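Auracyanin-B-2 (Chloroflexus aurantiacus, PDB 1QHQ) carries electrons as a blue copper protein, probably serving as a soluble electron acceptor for the membrane-bound alternative complex III. Local coordinates at residues 37-51 with 100-114. Residues are numbered along the deposited sequence; the frame is centred on the assembly and turned at random. Where two conformers were deposited one is given.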
ATOM      1  N   LEU A  37     -13.110   4.514   1.873  1.00 11.35           N
ATOM      2  CA  LEU A  37     -13.179   4.389   3.363  1.00 10.78           C
ATOM      3  C   LEU A  37     -13.583   5.772   3.889  1.00 11.45           C
ATOM      4  O   LEU A  37     -13.229   6.793   3.333  1.00 12.31           O
ATOM      5  CB  LEU A  37     -11.782   4.049   3.884  1.00 10.58           C
ATOM      6  CG  LEU A  37     -11.168   2.691   3.508  1.00 10.16           C
ATOM      7  CD1 LEU A  37      -9.692   2.699   3.872  1.00  9.41           C
ATOM      8  CD2 LEU A  37     -11.929   1.590   4.271  1.00 11.94           C
ATOM      9  N   PRO A  38     -14.173   5.779   5.094  1.00  9.70           N
ATOM     10  CA  PRO A  38     -14.468   7.066   5.738  1.00 11.94           C
ATOM     11  C   PRO A  38     -13.203   7.702   6.259  1.00 12.11           C
ATOM     12  O   PRO A  38     -12.258   6.977   6.596  1.00 12.06           O
ATOM     13  CB  PRO A  38     -15.404   6.660   6.869  1.00 10.41           C
ATOM     14  CG  PRO A  38     -15.024   5.253   7.204  1.00 12.57           C
ATOM     15  CD  PRO A  38     -14.599   4.632   5.858  1.00 10.30           C
ATOM     16  N   ALA A  39     -13.202   9.014   6.411  1.00 10.72           N
ATOM     17  CA  ALA A  39     -12.080   9.763   6.929  1.00 11.21           C
ATOM     18  C   ALA A  39     -11.890   9.546   8.437  1.00 12.48           C
ATOM     19  O   ALA A  39     -12.836   9.211   9.129  1.00 13.67           O
ATOM     20  CB  ALA A  39     -12.270  11.270   6.683  1.00 10.46           C
ATOM     21  N   ASN A  40     -10.669   9.726   8.861  1.00 11.86           N
ATOM     22  CA  ASN A  40     -10.305   9.748  10.281  1.00 12.78           C
ATOM     23  C   ASN A  40     -10.833   8.553  11.020  1.00 13.05           C
ATOM     24  O   ASN A  40     -11.323   8.603  12.165  1.00 14.90           O
ATOM     25  CB  ASN A  40     -10.838  11.067  10.914  1.00 17.94           C
ATOM     26  CG  ASN A  40     -10.289  11.254  12.325  1.00 26.92           C
ATOM     27  OD1 ASN A  40      -9.109  10.994  12.583  1.00 32.24           O
ATOM     28  ND2 ASN A  40     -11.133  11.683  13.255  1.00 30.82           N
ATOM     29  N   THR A  41     -10.686   7.360  10.429  1.00 11.53           N
ATOM     30  CA  THR A  41     -11.148   6.113  10.947  1.00 11.98           C
ATOM     31  C   THR A  41     -10.012   5.081  10.966  1.00 11.77           C
ATOM     32  O   THR A  41      -9.167   5.108  10.061  1.00 12.03           O
ATOM     33  CB  THR A  41     -12.254   5.517   9.993  1.00 12.42           C
ATOM     34  OG1 THR A  41     -13.333   6.494   9.983  1.00 13.49           O
ATOM     35  CG2 THR A  41     -12.751   4.214  10.536  1.00 14.31           C
ATOM     36  N   VAL A  42      -9.940   4.283  12.005  1.00  9.80           N
ATOM     37  CA  VAL A  42      -8.898   3.232  12.063  1.00  9.44           C
ATOM     38  C   VAL A  42      -9.342   2.045  11.226  1.00  9.77           C
ATOM     39  O   VAL A  42     -10.414   1.465  11.423  1.00 10.48           O
ATOM     40  CB  VAL A  42      -8.620   2.754  13.490  1.00 10.54           C
ATOM     41  CG1 VAL A  42      -7.497   1.716  13.532  1.00 12.76           C
ATOM     42  CG2 VAL A  42      -8.241   3.972  14.360  1.00 14.10           C
ATOM     43  N   VAL A  43      -8.470   1.692  10.269  1.00 10.11           N
ATOM     44  CA  VAL A  43      -8.793   0.566   9.370  1.00  6.73           C
ATOM     45  C   VAL A  43      -7.641  -0.418   9.359  1.00  7.22           C
ATOM     46  O   VAL A  43      -6.481   0.011   9.377  1.00  7.92           O
ATOM     47  CB  VAL A  43      -8.997   1.062   7.906  1.00  8.17           C
ATOM     48  CG1 VAL A  43      -9.152  -0.085   6.953  0.50 11.41           C
ATOM     49  CG2 VAL A  43     -10.181   2.027   7.865  0.50  2.92           C
ATOM     50  N   ARG A  44      -7.940  -1.706   9.399  1.00  8.42           N
ATOM     51  CA  ARG A  44      -6.933  -2.714   9.097  1.00  9.38           C
ATOM     52  C   ARG A  44      -7.094  -3.176   7.649  1.00  6.43           C
ATOM     53  O   ARG A  44      -8.116  -3.692   7.247  1.00  7.93           O
ATOM     54  CB  ARG A  44      -6.982  -3.923  10.033  1.00  8.43           C
ATOM     55  CG  ARG A  44      -5.682  -4.806   9.763  1.00  8.98           C
ATOM     56  CD  ARG A  44      -5.789  -6.071  10.609  1.00 10.18           C
ATOM     57  NE  ARG A  44      -6.816  -6.965  10.129  1.00 12.87           N
ATOM     58  CZ  ARG A  44      -7.806  -7.556  10.695  1.00 13.21           C
ATOM     59  NH1 ARG A  44      -8.005  -7.406  12.043  1.00 14.60           N
ATOM     60  NH2 ARG A  44      -8.681  -8.309  10.034  1.00 15.51           N
ATOM     61  N   LEU A  45      -5.987  -2.970   6.878  1.00  9.34           N
ATOM     62  CA  LEU A  45      -6.004  -3.432   5.493  1.00 10.09           C
ATOM     63  C   LEU A  45      -5.218  -4.758   5.423  1.00  6.94           C
ATOM     64  O   LEU A  45      -4.108  -4.832   5.962  1.00  9.95           O
ATOM     65  CB  LEU A  45      -5.274  -2.387   4.625  1.00 10.03           C
ATOM     66  CG  LEU A  45      -5.272  -2.651   3.112  0.50 11.39           C
ATOM     67  CD1 LEU A  45      -5.037  -1.379   2.338  0.50 11.89           C
ATOM     68  CD2 LEU A  45      -4.203  -3.695   2.759  0.50  7.28           C
ATOM     69  N   ASP A  46      -5.891  -5.775   4.968  1.00  6.45           N
ATOM     70  CA  ASP A  46      -5.270  -7.109   4.846  1.00  8.75           C
ATOM     71  C   ASP A  46      -4.905  -7.317   3.351  1.00  9.85           C
ATOM     72  O   ASP A  46      -5.823  -7.431   2.553  1.00 11.14           O
ATOM     73  CB  ASP A  46      -6.236  -8.186   5.302  1.00 12.72           C
ATOM     74  CG  ASP A  46      -6.650  -8.005   6.785  1.00 12.61           C
ATOM     75  OD1 ASP A  46      -5.803  -7.509   7.519  1.00 11.27           O
ATOM     76  OD2 ASP A  46      -7.734  -8.515   7.129  1.00 14.84           O
ATOM     77  N   PHE A  47      -3.609  -7.387   3.074  1.00 10.01           N
ATOM     78  CA  PHE A  47      -3.205  -7.637   1.653  1.00 11.19           C
ATOM     79  C   PHE A  47      -2.752  -9.100   1.522  1.00  9.78           C
ATOM     80  O   PHE A  47      -1.859  -9.558   2.236  1.00  9.45           O
ATOM     81  CB  PHE A  47      -2.021  -6.714   1.357  1.00  9.44           C
ATOM     82  CG  PHE A  47      -1.509  -6.811  -0.072  1.00 12.30           C
ATOM     83  CD1 PHE A  47      -2.399  -7.071  -1.082  1.00 15.67           C
ATOM     84  CD2 PHE A  47      -0.174  -6.668  -0.331  1.00 14.30           C
ATOM     85  CE1 PHE A  47      -1.945  -7.229  -2.406  1.00 20.25           C
ATOM     86  CE2 PHE A  47       0.271  -6.789  -1.651  1.00 14.56           C
ATOM     87  CZ  PHE A  47      -0.608  -7.035  -2.666  1.00 13.68           C
ATOM     88  N   VAL A  48      -3.537  -9.848   0.758  1.00 11.66           N
ATOM     89  CA  VAL A  48      -3.220 -11.260   0.498  1.00 14.60           C
ATOM     90  C   VAL A  48      -2.577 -11.379  -0.898  1.00 14.33           C
ATOM     91  O   VAL A  48      -3.162 -10.966  -1.888  1.00 16.85           O
ATOM     92  CB  VAL A  48      -4.532 -12.080   0.494  1.00 15.65           C
ATOM     93  CG1 VAL A  48      -4.218 -13.558   0.343  1.00 19.29           C
ATOM     94  CG2 VAL A  48      -5.286 -11.827   1.820  1.00 19.69           C
ATOM     95  N   ASN A  49      -1.285 -11.711  -0.897  1.00 12.35           N
ATOM     96  CA  ASN A  49      -0.547 -11.827  -2.164  1.00 13.22           C
ATOM     97  C   ASN A  49      -0.554 -13.271  -2.676  1.00 14.11           C
ATOM     98  O   ASN A  49       0.441 -13.977  -2.414  1.00 18.53           O
ATOM     99  CB  ASN A  49       0.888 -11.343  -2.004  1.00 11.43           C
ATOM    100  CG  ASN A  49       1.631 -11.388  -3.409  1.00 11.61           C
ATOM    101  OD1 ASN A  49       0.945 -11.529  -4.364  1.00 15.52           O
ATOM    102  ND2 ASN A  49       2.917 -11.264  -3.314  1.00 14.39           N
ATOM    103  N   GLN A  50      -1.602 -13.711  -3.320  1.00 13.75           N
ATOM    104  CA  GLN A  50      -1.592 -15.027  -3.993  1.00 16.65           C
ATOM    105  C   GLN A  50      -1.569 -14.762  -5.516  1.00 16.70           C
ATOM    106  O   GLN A  50      -2.409 -14.065  -6.046  1.00 16.19           O
ATOM    107  CB  GLN A  50      -2.848 -15.807  -3.645  1.00 22.92           C
ATOM    108  CG  GLN A  50      -2.789 -16.378  -2.215  1.00 30.40           C
ATOM    109  CD  GLN A  50      -4.132 -16.945  -1.803  1.00 38.08           C
ATOM    110  OE1 GLN A  50      -4.988 -17.241  -2.644  1.00 44.65           O
ATOM    111  NE2 GLN A  50      -4.322 -17.091  -0.495  1.00 41.69           N
ATOM    112  N   ASN A  51      -0.494 -15.274  -6.147  1.00 17.30           N
ATOM    113  CA  ASN A  51      -0.363 -14.996  -7.594  1.00 19.33           C
ATOM    114  C   ASN A  51       0.377 -16.169  -8.254  1.00 20.78           C
ATOM    115  O   ASN A  51       1.087 -16.891  -7.573  1.00 20.42           O
ATOM    116  CB  ASN A  51       0.332 -13.686  -7.853  1.00 19.14           C
ATOM    117  CG  ASN A  51       1.783 -13.601  -7.548  1.00 20.74           C
ATOM    118  OD1 ASN A  51       2.651 -14.139  -8.289  1.00 19.93           O
ATOM    119  ND2 ASN A  51       2.193 -12.923  -6.489  1.00 14.30           N
ATOM    120  N   LEU A 100       5.509  -8.710   0.388  1.00 11.69           N
ATOM    121  CA  LEU A 100       5.043 -10.064   0.592  1.00 11.66           C
ATOM    122  C   LEU A 100       5.462 -10.987  -0.556  1.00 14.72           C
ATOM    123  O   LEU A 100       5.247 -10.655  -1.714  1.00 14.62           O
ATOM    124  CB  LEU A 100       3.480 -10.050   0.608  1.00 13.91           C
ATOM    125  CG  LEU A 100       2.924  -9.090   1.685  1.00 12.12           C
ATOM    126  CD1 LEU A 100       1.412  -9.056   1.579  1.00 10.55           C
ATOM    127  CD2 LEU A 100       3.346  -9.533   3.079  1.00 13.25           C
ATOM    128  N   ASN A 101       6.002 -12.148  -0.194  1.00 16.50           N
ATOM    129  CA  ASN A 101       6.352 -13.126  -1.250  1.00 16.75           C
ATOM    130  C   ASN A 101       5.046 -13.661  -1.795  1.00 15.36           C
ATOM    131  O   ASN A 101       3.985 -13.550  -1.111  1.00 15.20           O
ATOM    132  CB  ASN A 101       7.156 -14.262  -0.597  1.00 16.86           C
ATOM    133  CG  ASN A 101       8.491 -13.828  -0.054  1.00 19.52           C
ATOM    134  OD1 ASN A 101       9.159 -12.948  -0.577  1.00 24.88           O
ATOM    135  ND2 ASN A 101       8.881 -14.375   1.117  1.00 28.13           N
ATOM    136  N   ALA A 102       5.017 -14.216  -2.994  1.00 15.78           N
ATOM    137  CA  ALA A 102       3.820 -14.893  -3.457  1.00 13.78           C
ATOM    138  C   ALA A 102       3.419 -15.970  -2.419  1.00 14.55           C
ATOM    139  O   ALA A 102       4.279 -16.726  -1.941  1.00 16.82           O
ATOM    140  CB  ALA A 102       4.135 -15.613  -4.790  1.00 16.86           C
ATOM    141  N   GLY A 103       2.172 -15.948  -2.005  1.00 14.27           N
ATOM    142  CA  GLY A 103       1.660 -16.850  -1.009  1.00 13.50           C
ATOM    143  C   GLY A 103       1.607 -16.219   0.386  1.00 16.12           C
ATOM    144  O   GLY A 103       1.189 -16.905   1.306  1.00 19.40           O
ATOM    145  N   GLU A 104       2.205 -15.060   0.553  1.00 11.29           N
ATOM    146  CA  GLU A 104       2.253 -14.404   1.851  1.00 11.17           C
ATOM    147  C   GLU A 104       1.102 -13.377   1.956  1.00 11.42           C
ATOM    148  O   GLU A 104       0.484 -12.980   0.970  1.00 11.23           O
ATOM    149  CB  GLU A 104       3.592 -13.681   2.060  1.00 10.02           C
ATOM    150  CG  GLU A 104       4.696 -14.705   2.451  1.00 10.27           C
ATOM    151  CD  GLU A 104       5.939 -14.037   2.939  1.00 15.69           C
ATOM    152  OE1 GLU A 104       6.262 -12.925   2.480  1.00 17.29           O
ATOM    153  OE2 GLU A 104       6.683 -14.640   3.764  1.00 21.09           O
ATOM    154  N   SER A 105       0.756 -13.095   3.195  1.00  9.41           N
ATOM    155  CA  SER A 105      -0.297 -12.123   3.529  1.00  9.82           C
ATOM    156  C   SER A 105       0.241 -11.201   4.637  1.00  9.12           C
ATOM    157  O   SER A 105       1.025 -11.621   5.454  1.00 11.80           O
ATOM    158  CB  SER A 105      -1.523 -12.860   4.084  1.00 11.32           C
ATOM    159  OG  SER A 105      -2.159 -13.592   3.025  1.00 16.71           O
ATOM    160  N   GLY A 106      -0.147  -9.932   4.533  1.00  8.57           N
ATOM    161  CA  GLY A 106       0.371  -8.984   5.562  1.00  8.52           C
ATOM    162  C   GLY A 106      -0.640  -7.848   5.702  1.00  9.51           C
ATOM    163  O   GLY A 106      -1.356  -7.498   4.771  1.00  9.03           O
ATOM    164  N   SER A 107      -0.679  -7.292   6.918  1.00 10.80           N
ATOM    165  CA  SER A 107      -1.663  -6.199   7.114  1.00  9.88           C
ATOM    166  C   SER A 107      -0.932  -4.913   7.463  1.00  9.35           C
ATOM    167  O   SER A 107       0.198  -4.890   7.934  1.00 11.07           O
ATOM    168  CB  SER A 107      -2.627  -6.561   8.250  1.00 12.18           C
ATOM    169  OG  SER A 107      -3.339  -7.761   7.933  1.00 13.46           O
ATOM    170  N   VAL A 108      -1.740  -3.825   7.417  1.00  8.47           N
ATOM    171  CA  VAL A 108      -1.305  -2.561   8.023  1.00  6.69           C
ATOM    172  C   VAL A 108      -2.531  -1.891   8.672  1.00 10.25           C
ATOM    173  O   VAL A 108      -3.598  -1.962   8.107  1.00  8.90           O
ATOM    174  CB  VAL A 108      -0.586  -1.640   7.070  1.00  9.97           C
ATOM    175  CG1 VAL A 108      -1.414  -1.222   5.873  1.00 11.49           C
ATOM    176  CG2 VAL A 108      -0.002  -0.418   7.783  1.00 11.28           C
ATOM    177  N   THR A 109      -2.330  -1.380   9.882  1.00  9.58           N
ATOM    178  CA  THR A 109      -3.472  -0.761  10.603  1.00  8.54           C
ATOM    179  C   THR A 109      -3.165   0.719  10.740  1.00  9.21           C
ATOM    180  O   THR A 109      -2.094   1.098  11.237  1.00  8.96           O
ATOM    181  CB  THR A 109      -3.656  -1.382  11.978  1.00  7.19           C
ATOM    182  OG1 THR A 109      -4.034  -2.781  11.808  1.00 10.24           O
ATOM    183  CG2 THR A 109      -4.791  -0.677  12.761  1.00  9.47           C
ATOM    184  N   PHE A 110      -4.061   1.539  10.207  1.00  7.87           N
ATOM    185  CA  PHE A 110      -3.789   2.955  10.096  1.00  8.63           C
ATOM    186  C   PHE A 110      -5.060   3.777  10.286  1.00  9.60           C
ATOM    187  O   PHE A 110      -6.158   3.302  10.010  1.00 10.26           O
ATOM    188  CB  PHE A 110      -3.092   3.305   8.782  1.00 10.95           C
ATOM    189  CG  PHE A 110      -3.937   3.081   7.552  1.00  9.41           C
ATOM    190  CD1 PHE A 110      -4.125   1.816   7.040  1.00 10.10           C
ATOM    191  CD2 PHE A 110      -4.556   4.152   6.917  1.00  9.81           C
ATOM    192  CE1 PHE A 110      -4.909   1.623   5.920  1.00 10.82           C
ATOM    193  CE2 PHE A 110      -5.371   3.965   5.822  1.00  9.81           C
ATOM    194  CZ  PHE A 110      -5.501   2.683   5.274  1.00 13.37           C
ATOM    195  N   ARG A 111      -4.854   5.060  10.574  1.00 10.37           N
ATOM    196  CA  ARG A 111      -5.975   6.007  10.583  1.00 11.80           C
ATOM    197  C   ARG A 111      -6.063   6.649   9.193  1.00 10.31           C
ATOM    198  O   ARG A 111      -5.091   7.173   8.672  1.00 12.30           O
ATOM    199  CB  ARG A 111      -5.781   7.081  11.660  1.00 15.23           C
ATOM    200  CG  ARG A 111      -6.995   8.023  11.747  0.50 15.80           C
ATOM    201  CD  ARG A 111      -6.865   8.940  12.960  0.50 17.55           C
ATOM    202  NE  ARG A 111      -6.772   8.168  14.202  0.50 18.87           N
ATOM    203  CZ  ARG A 111      -7.827   7.740  14.884  0.50 16.36           C
ATOM    204  NH1 ARG A 111      -9.049   7.994  14.410  0.50 16.49           N
ATOM    205  NH2 ARG A 111      -7.708   7.028  15.988  0.50 15.54           N
ATOM    206  N   THR A 112      -7.234   6.492   8.583  1.00 11.17           N
ATOM    207  CA  THR A 112      -7.376   7.111   7.238  1.00  9.61           C
ATOM    208  C   THR A 112      -7.215   8.625   7.352  1.00 12.07           C
ATOM    209  O   THR A 112      -7.531   9.221   8.389  1.00 10.00           O
ATOM    210  CB  THR A 112      -8.750   6.771   6.669  1.00 11.74           C
ATOM    211  OG1 THR A 112      -9.731   7.198   7.642  1.00 11.03           O
ATOM    212  CG2 THR A 112      -8.931   5.267   6.448  1.00 10.98           C
ATOM    213  N   PRO A 113      -6.740   9.255   6.296  1.00 11.34           N
ATOM    214  CA  PRO A 113      -6.544  10.683   6.214  1.00  8.88           C
ATOM    215  C   PRO A 113      -7.842  11.453   6.023  1.00 10.90           C
ATOM    216  O   PRO A 113      -8.934  10.891   6.204  1.00 10.81           O
ATOM    217  CB  PRO A 113      -5.623  10.817   4.981  1.00 11.74           C
ATOM    218  CG  PRO A 113      -6.156   9.726   4.083  1.00 10.62           C
ATOM    219  CD  PRO A 113      -6.358   8.554   5.034  1.00 11.56           C
ATOM    220  N   ALA A 114      -7.745  12.751   5.760  1.00 10.79           N
ATOM    221  CA  ALA A 114      -8.971  13.586   5.568  1.00 11.23           C
ATOM    222  C   ALA A 114      -9.694  13.201   4.302  1.00 11.38           C
ATOM    223  O   ALA A 114      -9.082  12.545   3.419  1.00 12.09           O
ATOM    224  CB  ALA A 114      -8.432  15.030   5.396  1.00 13.83           C
TER
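V43 and F110 exchange two backbone hydrogen bonds near one end of an antiparallel ladder, in which strands 42-49 and 104-111 run side by side in one sheet of the cupredoxin beta-sandwich. L45 with V108 and F47 with G106 repeat the pattern. V43, L45, F47, V108 and F110 point into the sandwich; R44, D46, S107, T109 and R111 line the other face.

On that outer face R44 lies against the neighbouring strand. Its CB lies 3.6 Å from T109 OG1, CG touches that hydroxyl (3.3 Å) and S107 CB, and CD continues alongside both residues. The chain then bends at chi3 (70°), bringing the guanidinium side-on to D46: NE donates to OD1 (2.9 Å) and NH2 to OD2, each in the guanidinium plane and each on a syn lone pair. S107 OG reaches D46 OD1 from the anti side at 2.5 Å, tilted 33° out of the carboxylate plane, so this oxygen accepts two bonds while the carboxylate ties the strands together. With an alanine in place of D46, the R44 guanidinium is likely to lose its paired carboxylate and S107 OG its acceptor.

Toward the copper end, F47 meets L100 CD1 through ring atom CD2 (3.4 Å) and also packs near the ligand M132. N49 extends its amide, with CG anti to the backbone N (chi1 -176°), and ND2 donates to L100 O from above the carbonyl plane; its side chain also touches the copper ligand H57. The type II turn from N101 to E104 closes this end, where G103 N donates to N49 O.

At the other end T112 OG1 bridges the loop between strands 34-38 and 42-49: it receives T41 N at 3.0 Å and donates to an in-plane lone pair of P38 O at 2.7 Å.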